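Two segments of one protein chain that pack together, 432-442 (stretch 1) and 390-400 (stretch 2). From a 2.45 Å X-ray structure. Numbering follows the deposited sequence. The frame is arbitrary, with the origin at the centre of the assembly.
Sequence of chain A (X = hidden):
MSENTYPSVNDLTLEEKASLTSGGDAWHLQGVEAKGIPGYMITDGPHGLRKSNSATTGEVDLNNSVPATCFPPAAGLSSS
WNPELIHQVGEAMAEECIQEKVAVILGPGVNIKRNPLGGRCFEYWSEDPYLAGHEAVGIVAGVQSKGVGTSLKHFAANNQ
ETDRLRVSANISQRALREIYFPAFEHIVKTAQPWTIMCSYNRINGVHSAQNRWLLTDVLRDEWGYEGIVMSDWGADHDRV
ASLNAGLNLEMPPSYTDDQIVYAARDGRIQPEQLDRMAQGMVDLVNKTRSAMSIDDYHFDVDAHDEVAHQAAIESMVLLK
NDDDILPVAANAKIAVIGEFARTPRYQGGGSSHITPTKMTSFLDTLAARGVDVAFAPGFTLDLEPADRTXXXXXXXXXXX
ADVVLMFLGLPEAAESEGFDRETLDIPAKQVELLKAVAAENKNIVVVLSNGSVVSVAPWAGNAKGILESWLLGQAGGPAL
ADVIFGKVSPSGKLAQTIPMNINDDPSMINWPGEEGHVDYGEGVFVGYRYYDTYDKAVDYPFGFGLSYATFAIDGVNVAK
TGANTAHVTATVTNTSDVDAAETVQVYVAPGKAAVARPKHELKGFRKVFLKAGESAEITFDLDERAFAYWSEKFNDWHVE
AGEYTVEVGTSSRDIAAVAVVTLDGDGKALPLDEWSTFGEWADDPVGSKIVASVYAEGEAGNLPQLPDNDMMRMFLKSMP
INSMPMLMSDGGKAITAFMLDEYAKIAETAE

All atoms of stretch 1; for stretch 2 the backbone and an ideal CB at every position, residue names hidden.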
# COMPACT_ATOMS: atom_id res chain seq x y z
N GLU A 432 -7.73 -20.40 22.01
CA GLU A 432 -8.28 -21.44 22.87
C GLU A 432 -9.61 -21.95 22.35
O GLU A 432 -9.86 -23.16 22.38
CB GLU A 432 -8.44 -20.92 24.30
CG GLU A 432 -7.14 -20.81 25.08
CD GLU A 432 -7.29 -19.98 26.34
OE1 GLU A 432 -6.72 -18.87 26.39
OE2 GLU A 432 -8.00 -20.43 27.27
N LEU A 433 -10.47 -21.05 21.87
CA LEU A 433 -11.75 -21.48 21.32
C LEU A 433 -11.55 -22.35 20.08
O LEU A 433 -12.26 -23.35 19.90
CB LEU A 433 -12.62 -20.27 20.99
CG LEU A 433 -13.91 -20.62 20.24
CD1 LEU A 433 -14.87 -21.34 21.16
CD2 LEU A 433 -14.54 -19.36 19.68
N LEU A 434 -10.61 -21.97 19.22
CA LEU A 434 -10.33 -22.79 18.04
C LEU A 434 -9.86 -24.18 18.43
O LEU A 434 -10.32 -25.18 17.85
CB LEU A 434 -9.28 -22.09 17.17
CG LEU A 434 -8.72 -22.89 15.99
CD1 LEU A 434 -9.83 -23.36 15.05
CD2 LEU A 434 -7.69 -22.06 15.23
N LYS A 435 -8.98 -24.28 19.43
CA LYS A 435 -8.52 -25.60 19.89
C LYS A 435 -9.68 -26.42 20.42
O LYS A 435 -9.77 -27.63 20.15
CB LYS A 435 -7.45 -25.45 20.97
CG LYS A 435 -6.12 -24.87 20.50
CD LYS A 435 -5.28 -24.36 21.67
CE LYS A 435 -3.78 -24.38 21.35
NZ LYS A 435 -3.45 -23.63 20.10
N ALA A 436 -10.58 -25.79 21.18
CA ALA A 436 -11.72 -26.52 21.74
C ALA A 436 -12.68 -26.96 20.66
O ALA A 436 -13.20 -28.08 20.70
CB ALA A 436 -12.43 -25.65 22.77
N VAL A 437 -12.95 -26.10 19.68
CA VAL A 437 -13.84 -26.49 18.59
C VAL A 437 -13.21 -27.62 17.78
O VAL A 437 -13.90 -28.56 17.38
CB VAL A 437 -14.18 -25.26 17.72
CG1 VAL A 437 -14.88 -25.69 16.43
CG2 VAL A 437 -15.05 -24.29 18.50
N ALA A 438 -11.90 -27.56 17.54
CA ALA A 438 -11.23 -28.57 16.73
C ALA A 438 -11.30 -29.95 17.36
O ALA A 438 -11.19 -30.96 16.64
CB ALA A 438 -9.77 -28.18 16.49
N ALA A 439 -11.48 -30.03 18.68
CA ALA A 439 -11.59 -31.33 19.34
C ALA A 439 -12.88 -32.04 18.99
O ALA A 439 -12.95 -33.27 19.10
CB ALA A 439 -11.48 -31.17 20.86
N GLU A 440 -13.92 -31.30 18.58
CA GLU A 440 -15.19 -31.90 18.23
C GLU A 440 -15.51 -31.84 16.74
O GLU A 440 -16.41 -32.56 16.30
CB GLU A 440 -16.33 -31.24 19.01
CG GLU A 440 -17.32 -32.23 19.60
CD GLU A 440 -16.68 -33.10 20.67
OE1 GLU A 440 -16.05 -32.55 21.59
OE2 GLU A 440 -16.81 -34.34 20.58
N ASN A 441 -14.82 -31.02 15.97
CA ASN A 441 -15.07 -30.92 14.53
C ASN A 441 -13.81 -30.41 13.86
O ASN A 441 -13.40 -29.27 14.10
CB ASN A 441 -16.26 -29.99 14.26
CG ASN A 441 -16.81 -30.15 12.85
OD1 ASN A 441 -16.09 -30.52 11.92
ND2 ASN A 441 -18.10 -29.87 12.68
N LYS A 442 -13.22 -31.23 13.00
CA LYS A 442 -11.98 -30.88 12.34
C LYS A 442 -12.19 -30.10 11.05
O LYS A 442 -11.23 -29.51 10.53
CB LYS A 442 -11.16 -32.15 12.05
CG LYS A 442 -11.39 -33.26 13.08
CD LYS A 442 -10.20 -34.21 13.19
CE LYS A 442 -9.15 -33.65 14.14
NZ LYS A 442 -9.65 -33.54 15.54
N UNK A 390 -19.84 -18.88 26.63
CA UNK A 390 -19.85 -18.67 25.19
C UNK A 390 -19.00 -19.72 24.48
O UNK A 390 -19.36 -20.19 23.39
CB UNK A 390 -19.35 -17.26 24.85
N UNK A 391 -17.88 -20.11 25.10
CA UNK A 391 -17.01 -21.13 24.51
C UNK A 391 -17.73 -22.47 24.40
O UNK A 391 -17.64 -23.15 23.37
CB UNK A 391 -15.73 -21.29 25.34
N UNK A 392 -18.46 -22.85 25.45
CA UNK A 392 -19.19 -24.12 25.43
C UNK A 392 -20.32 -24.10 24.40
O UNK A 392 -20.58 -25.11 23.74
CB UNK A 392 -19.76 -24.43 26.82
N UNK A 393 -21.02 -22.97 24.27
CA UNK A 393 -22.06 -22.87 23.25
C UNK A 393 -21.48 -23.06 21.86
O UNK A 393 -22.08 -23.74 21.01
CB UNK A 393 -22.77 -21.52 23.34
N UNK A 394 -20.31 -22.47 21.60
CA UNK A 394 -19.69 -22.61 20.29
C UNK A 394 -19.26 -24.05 20.04
O UNK A 394 -19.20 -24.48 18.88
CB UNK A 394 -18.49 -21.67 20.17
N UNK A 395 -18.94 -24.79 21.10
CA UNK A 395 -18.59 -26.20 20.93
C UNK A 395 -19.84 -27.03 20.62
O UNK A 395 -19.78 -27.96 19.81
CB UNK A 395 -17.90 -26.73 22.18
N UNK A 396 -20.96 -26.73 21.28
CA UNK A 396 -22.19 -27.46 20.96
C UNK A 396 -22.62 -27.18 19.52
O UNK A 396 -23.09 -28.08 18.82
CB UNK A 396 -23.31 -27.08 21.93
N UNK A 397 -22.45 -25.94 19.07
CA UNK A 397 -22.54 -25.66 17.66
C UNK A 397 -21.29 -26.25 17.01
O UNK A 397 -20.30 -26.55 17.69
CB UNK A 397 -22.67 -24.16 17.39
N UNK A 398 -21.34 -26.48 15.69
CA UNK A 398 -20.23 -27.08 14.95
C UNK A 398 -20.09 -28.56 15.29
O UNK A 398 -19.65 -29.35 14.46
CB UNK A 398 -18.92 -26.34 15.25
N UNK A 399 -20.46 -28.94 16.51
CA UNK A 399 -20.56 -30.37 16.80
C UNK A 399 -21.69 -30.96 15.98
O UNK A 399 -21.62 -32.12 15.57
CB UNK A 399 -20.79 -30.62 18.29
N UNK A 400 -22.70 -30.14 15.69
CA UNK A 400 -23.80 -30.48 14.81
C UNK A 400 -23.66 -29.66 13.54
O UNK A 400 -24.41 -28.70 13.31
CB UNK A 400 -25.15 -30.23 15.48

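The two helices run in the same general direction, their axes 37° apart and 9.2 Å at closest approach. One face of the stretch 2 helix, repeating every three or four residues, meets stretch 1: 391, 394, 395, 398 and 399.

Position 390 has nothing of stretch 1 within 5.5 Å of its ideal CB, so the contact sets no demand; it is Leu390. At 391 the CA-to-CB bond points sideways, and the ideal CB lies 4.3 Å from Leu433 CD1. A long chain with an aliphatic stem could lie along Leu433, whether its end is polar or not. Glu391 does so: its CG is 3.8 Å from Leu433 CD1, and its OE2 comes 4.2 Å from Ala436 CB. Positions 392 and 393 face no part of stretch 1 and tolerate almost anything helical; they are Ala392 and Glu393.

Position 394 points toward stretch 1, its ideal CB 3.8 Å from Leu433 CD1 and 4.6 Å from Val437 CG2. With apolar atoms already at contact distance, a small residue suits it best, alanine above all, perhaps serine or glycine. Ala394 packs its methyl on Leu433.

At 395 the backbone is close, the CA of 395 lying 5.3 Å from Val437 CA, yet the bond points sideways and the ideal CB is 5.1 Å from Ala436 O. That leaves room for a medium apolar chain, such as valine, isoleucine or leucine. Val395, chi1 t, sends CG2 to within 4.1 Å of Ala436 CB and 4.4 Å of Val437 CG2, while its CG1 lies 4.5 Å from Glu440 CB.

Position 396 points away, favouring a polar residue, here Glu396. At 397 the ideal CB has nothing of stretch 1 within 5.5 Å and psi is 160°, away from helical values; many residues would do, polar ones included. It is Thr397, whose OG1 makes a weak hydrogen bond to Glu393 O, 3.3 Å.

Position 398 combines a toward-pointing CB with a phi/psi of 72/-30, unusual for any residue with a CB and easiest for glycine. Its ideal CB is 4.3 Å from Val437 CG1 and 4.4 Å from Asn441 ND2, arguing for something small. Ala398 adopts this unusual phi/psi pair and rests its CB against Val437. Its carbonyl also takes part: Asn441 ND2 donates a hydrogen bond to Ala398 O, very short at 2.4 Å and nearly straight at 167°, a contact indifferent to the side chain.

At 399 the ideal CB is 4.0 Å from Glu440 CG, and a carboxylate lies nearby, so lysine, arginine or glutamine would fit. Lys399 extends all-t, its CG 3.6 Å from Glu440 CG; Lys399 NZ stays 4.5 Å from Glu440 OE2, beyond a salt bridge. Position 400 points away, open to polar residues, and is Asn400.

Stretch 2 (390-400) LEAEAVETAKN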
# COMPACT_ATOMS: atom_id res chain seq x y z
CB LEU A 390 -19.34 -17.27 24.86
CG LEU A 390 -20.23 -16.10 25.28
CD1 LEU A 390 -19.60 -14.79 24.86
CD2 LEU A 390 -21.63 -16.24 24.70
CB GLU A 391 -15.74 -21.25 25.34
CG GLU A 391 -14.70 -22.22 24.82
CD GLU A 391 -13.40 -22.13 25.60
OE1 GLU A 391 -12.86 -21.01 25.73
OE2 GLU A 391 -12.93 -23.17 26.12
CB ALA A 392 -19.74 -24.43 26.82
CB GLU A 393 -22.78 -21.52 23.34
CG GLU A 393 -23.89 -21.37 22.29
CD GLU A 393 -24.26 -19.93 22.00
OE1 GLU A 393 -23.64 -19.01 22.59
OE2 GLU A 393 -25.17 -19.72 21.17
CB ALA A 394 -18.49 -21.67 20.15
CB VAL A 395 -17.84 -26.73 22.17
CG1 VAL A 395 -17.65 -28.24 22.06
CG2 VAL A 395 -16.50 -26.05 22.30
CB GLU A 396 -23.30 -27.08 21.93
CG GLU A 396 -23.15 -27.71 23.30
CD GLU A 396 -23.35 -29.21 23.26
OE1 GLU A 396 -24.25 -29.68 22.54
OE2 GLU A 396 -22.58 -29.93 23.95
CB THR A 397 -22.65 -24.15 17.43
OG1 THR A 397 -23.74 -23.64 18.20
CG2 THR A 397 -22.95 -23.84 15.99
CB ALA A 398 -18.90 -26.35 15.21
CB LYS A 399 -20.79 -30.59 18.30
CG LYS A 399 -20.82 -32.05 18.72
CD LYS A 399 -20.96 -32.19 20.23
CE LYS A 399 -20.95 -33.65 20.65
NZ LYS A 399 -20.97 -33.79 22.13
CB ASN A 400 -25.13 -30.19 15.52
CG ASN A 400 -25.16 -30.70 16.95
OD1 ASN A 400 -24.68 -31.79 17.26
ND2 ASN A 400 -25.71 -29.88 17.85
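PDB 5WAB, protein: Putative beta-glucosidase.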